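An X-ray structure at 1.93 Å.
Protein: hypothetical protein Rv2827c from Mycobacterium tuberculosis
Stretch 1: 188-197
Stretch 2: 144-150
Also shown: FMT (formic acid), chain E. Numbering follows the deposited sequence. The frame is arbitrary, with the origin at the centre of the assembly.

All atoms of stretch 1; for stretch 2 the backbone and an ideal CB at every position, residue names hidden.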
# COMPACT_ATOMS: atom_id res chain seq x y z
N VAL A 188 -0.58 -4.58 -13.53
CA VAL A 188 0.45 -3.93 -14.35
C VAL A 188 1.72 -3.69 -13.53
O VAL A 188 2.83 -3.84 -14.04
CB VAL A 188 -0.06 -2.65 -15.00
CG1 VAL A 188 1.09 -1.93 -15.70
CG2 VAL A 188 -1.17 -3.01 -16.03
N GLN A 189 1.56 -3.36 -12.26
CA GLN A 189 2.72 -3.13 -11.40
C GLN A 189 3.57 -4.39 -11.33
O GLN A 189 4.78 -4.35 -11.55
CB GLN A 189 2.29 -2.76 -9.98
CG GLN A 189 3.50 -2.53 -9.05
CD GLN A 189 3.16 -2.71 -7.60
OE1 GLN A 189 2.06 -2.40 -7.17
NE2 GLN A 189 4.12 -3.20 -6.82
N ILE A 190 2.94 -5.51 -11.01
CA ILE A 190 3.71 -6.72 -10.76
C ILE A 190 4.23 -7.35 -12.08
O ILE A 190 5.24 -8.07 -12.07
CB ILE A 190 2.88 -7.69 -9.91
CG1 ILE A 190 1.69 -8.21 -10.69
CG2 ILE A 190 2.33 -6.96 -8.66
CD1 ILE A 190 0.89 -9.29 -9.93
N ALA A 191 3.56 -7.09 -13.20
CA ALA A 191 4.09 -7.50 -14.52
C ALA A 191 5.28 -6.62 -14.92
O ALA A 191 6.30 -7.11 -15.44
CB ALA A 191 2.98 -7.41 -15.59
N THR A 192 5.16 -5.32 -14.67
CA THR A 192 6.22 -4.38 -15.04
C THR A 192 7.48 -4.62 -14.23
O THR A 192 8.61 -4.64 -14.80
CB THR A 192 5.75 -2.91 -14.90
OG1 THR A 192 4.65 -2.69 -15.77
CG2 THR A 192 6.87 -1.91 -15.25
N ARG A 193 7.30 -4.79 -12.92
CA ARG A 193 8.43 -4.96 -12.01
C ARG A 193 8.12 -6.07 -11.01
O ARG A 193 7.73 -5.79 -9.90
CB ARG A 193 8.71 -3.64 -11.26
CG ARG A 193 9.42 -2.59 -12.14
CD ARG A 193 9.54 -1.26 -11.45
NE ARG A 193 9.58 -0.18 -12.43
CZ ARG A 193 9.90 1.08 -12.15
NH1 ARG A 193 10.23 1.42 -10.91
NH2 ARG A 193 9.89 2.00 -13.11
N PRO A 194 8.25 -7.34 -11.43
CA PRO A 194 7.92 -8.43 -10.53
C PRO A 194 8.66 -8.38 -9.20
O PRO A 194 8.15 -8.87 -8.21
CB PRO A 194 8.29 -9.68 -11.33
CG PRO A 194 8.22 -9.23 -12.77
CD PRO A 194 8.63 -7.81 -12.78
N ALA A 195 9.85 -7.77 -9.17
CA ALA A 195 10.69 -7.75 -7.95
C ALA A 195 10.13 -6.77 -6.92
O ALA A 195 10.48 -6.85 -5.72
CB ALA A 195 12.17 -7.39 -8.30
N SER A 196 9.22 -5.88 -7.36
CA SER A 196 8.59 -4.92 -6.48
C SER A 196 7.54 -5.57 -5.61
O SER A 196 7.08 -4.96 -4.64
CB SER A 196 7.96 -3.78 -7.28
OG SER A 196 6.78 -4.21 -7.93
N PHE A 197 7.16 -6.80 -5.95
CA PHE A 197 6.10 -7.49 -5.23
C PHE A 197 6.68 -8.66 -4.44
O PHE A 197 7.45 -9.47 -4.98
CB PHE A 197 5.02 -7.95 -6.21
CG PHE A 197 3.83 -8.57 -5.54
CD1 PHE A 197 2.76 -7.79 -5.09
CD2 PHE A 197 3.73 -9.94 -5.43
CE1 PHE A 197 1.63 -8.38 -4.50
CE2 PHE A 197 2.62 -10.55 -4.83
CZ PHE A 197 1.57 -9.78 -4.38
N UNK A 144 8.78 2.00 -2.03
CA UNK A 144 8.13 2.78 -3.07
C UNK A 144 8.32 2.13 -4.43
O UNK A 144 9.43 1.76 -4.77
CB UNK A 144 8.67 4.21 -3.09
N UNK A 145 7.23 1.97 -5.19
CA UNK A 145 7.34 1.50 -6.55
C UNK A 145 7.08 2.72 -7.42
O UNK A 145 6.23 3.56 -7.10
CB UNK A 145 6.37 0.35 -6.85
N UNK A 146 7.88 2.87 -8.46
CA UNK A 146 7.93 4.14 -9.18
C UNK A 146 7.69 3.99 -10.68
O UNK A 146 8.55 4.34 -11.49
CB UNK A 146 9.29 4.81 -8.95
N UNK A 147 6.52 3.49 -11.04
CA UNK A 147 6.12 3.38 -12.44
C UNK A 147 5.55 4.73 -12.84
O UNK A 147 4.70 5.27 -12.12
CB UNK A 147 5.11 2.25 -12.66
N UNK A 148 6.03 5.32 -13.96
CA UNK A 148 5.66 6.70 -14.28
C UNK A 148 4.26 6.88 -14.86
O UNK A 148 4.10 7.58 -15.87
CB UNK A 148 6.68 7.27 -15.27
N UNK A 149 3.26 6.28 -14.22
CA UNK A 149 1.88 6.64 -14.51
C UNK A 149 1.60 8.15 -14.31
O UNK A 149 2.19 8.80 -13.42
CB UNK A 149 0.95 5.82 -13.62
N UNK A 150 0.69 8.65 -15.15
CA UNK A 150 0.08 9.99 -15.01
C UNK A 150 -0.66 10.14 -13.66
O UNK A 150 -1.76 9.60 -13.44
CB UNK A 150 -0.89 10.25 -16.16
C FMT E . 11.66 6.43 -3.28
O1 FMT E . 11.83 7.58 -2.85
O2 FMT E . 11.49 6.14 -4.47

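Position 144 lies in a strand, with phi/psi of -108/131, and its ideal CB has nothing of stretch 1 within 5.5 Å. Stretch 1 therefore sets no demand; the extended backbone favours beta-branched residues without requiring one. The residue is Val144, whose CB lies 3.7 Å from FMT O2.

Position 145 is also extended, but here CA-to-CB points toward stretch 1. The ideal CB stands 4.2 Å from Gln189 NE2 and 4.4 Å from Ser196 CB. That amide is already engaged, since Gln189 NE2 donates to Ser196 OG (3.1 Å) and Ser196 OG in turn donates to Arg193 O (2.7 Å). With these polar groups paired among themselves, a compact apolar side chain such as valine or alanine would suit. The residue is Val145, and both methyls pack against stretch 1: Val145 CG1 lies 3.9 Å from Gln189 CD, and Val145 CG2, also near Gln189, lies 3.7 Å from Ser196 CB and 4.3 Å from Arg193 CD.

At 146 CA-to-CB runs sideways, and the ideal CB is 4.0 Å from Arg193 NH1. Many polar types could pass here, and an acid might seem attractive beside that charge. The residue is nevertheless Arg146. Its end leads away from stretch 1 to the formic acid, where NE donates to FMT O2 (2.8 Å) and NH2 to FMT O1 (3.0 Å), so the two arginine charges are turned apart. Its backbone faces Arg193 instead, with Arg146 O 3.1 Å from Arg193 NH2.

Position 147 points sideways too, its ideal CB 4.8 Å from Arg193 NH2 and 5.2 Å from Thr192 CG2. A side chain long enough to bend back would reach the helix; leucine, isoleucine or methionine would do. The residue is Ile147, with chi1 m and chi2 t. CD1 reaches Gln189 CA at 3.7 Å and Thr192 CB at 4.0 Å, while CG1 lies over one face of the Arg193 guanidinium, 4.0 Å from Arg193 NE.

Position 148, with phi -78, has no stretch 1 atom near its ideal CB. Many residues fit, proline among them because of that phi. It is Pro148, touching only marginally: its CD is 4.4 Å from Arg193 NH2.

At 149 the ideal CB is again remote, so only a long side chain could make contact with the apolar Val188. Trp149 does so: its ring end comes nearer, and CZ2 meets Val188 CG1 at 3.7 Å, with the methyl at the ring edge.

Position 150 is out of reach and unconstrained by stretch 1; it is Asn150.

Stretch 2, residues 144-150: VVRIPWN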
# COMPACT_ATOMS: atom_id res chain seq x y z
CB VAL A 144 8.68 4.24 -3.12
CG1 VAL A 144 7.92 5.04 -4.16
CG2 VAL A 144 8.57 4.92 -1.73
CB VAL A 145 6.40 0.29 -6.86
CG1 VAL A 145 4.94 0.70 -6.90
CG2 VAL A 145 6.81 -0.38 -8.18
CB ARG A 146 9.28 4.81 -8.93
CG ARG A 146 9.46 5.36 -7.54
CD ARG A 146 9.20 6.85 -7.49
NE ARG A 146 9.75 7.43 -6.27
CZ ARG A 146 9.33 8.58 -5.76
NH1 ARG A 146 8.39 9.26 -6.40
NH2 ARG A 146 9.84 9.05 -4.63
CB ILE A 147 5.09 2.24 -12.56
CG1 ILE A 147 5.77 0.93 -12.14
CG2 ILE A 147 4.49 2.15 -13.98
CD1 ILE A 147 4.84 -0.22 -12.05
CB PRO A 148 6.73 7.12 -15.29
CG PRO A 148 7.07 5.87 -15.99
CD PRO A 148 6.96 4.77 -14.97
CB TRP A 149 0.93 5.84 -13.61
CG TRP A 149 0.87 4.39 -13.96
CD1 TRP A 149 0.71 3.86 -15.21
CD2 TRP A 149 0.92 3.28 -13.05
NE1 TRP A 149 0.66 2.48 -15.14
CE2 TRP A 149 0.79 2.10 -13.83
CE3 TRP A 149 1.06 3.16 -11.66
CZ2 TRP A 149 0.80 0.82 -13.25
CZ3 TRP A 149 1.06 1.89 -11.10
CH2 TRP A 149 0.94 0.74 -11.89
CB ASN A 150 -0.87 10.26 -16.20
CG ASN A 150 -1.56 11.62 -16.10
OD1 ASN A 150 -1.23 12.43 -15.24
ND2 ASN A 150 -2.52 11.86 -16.98
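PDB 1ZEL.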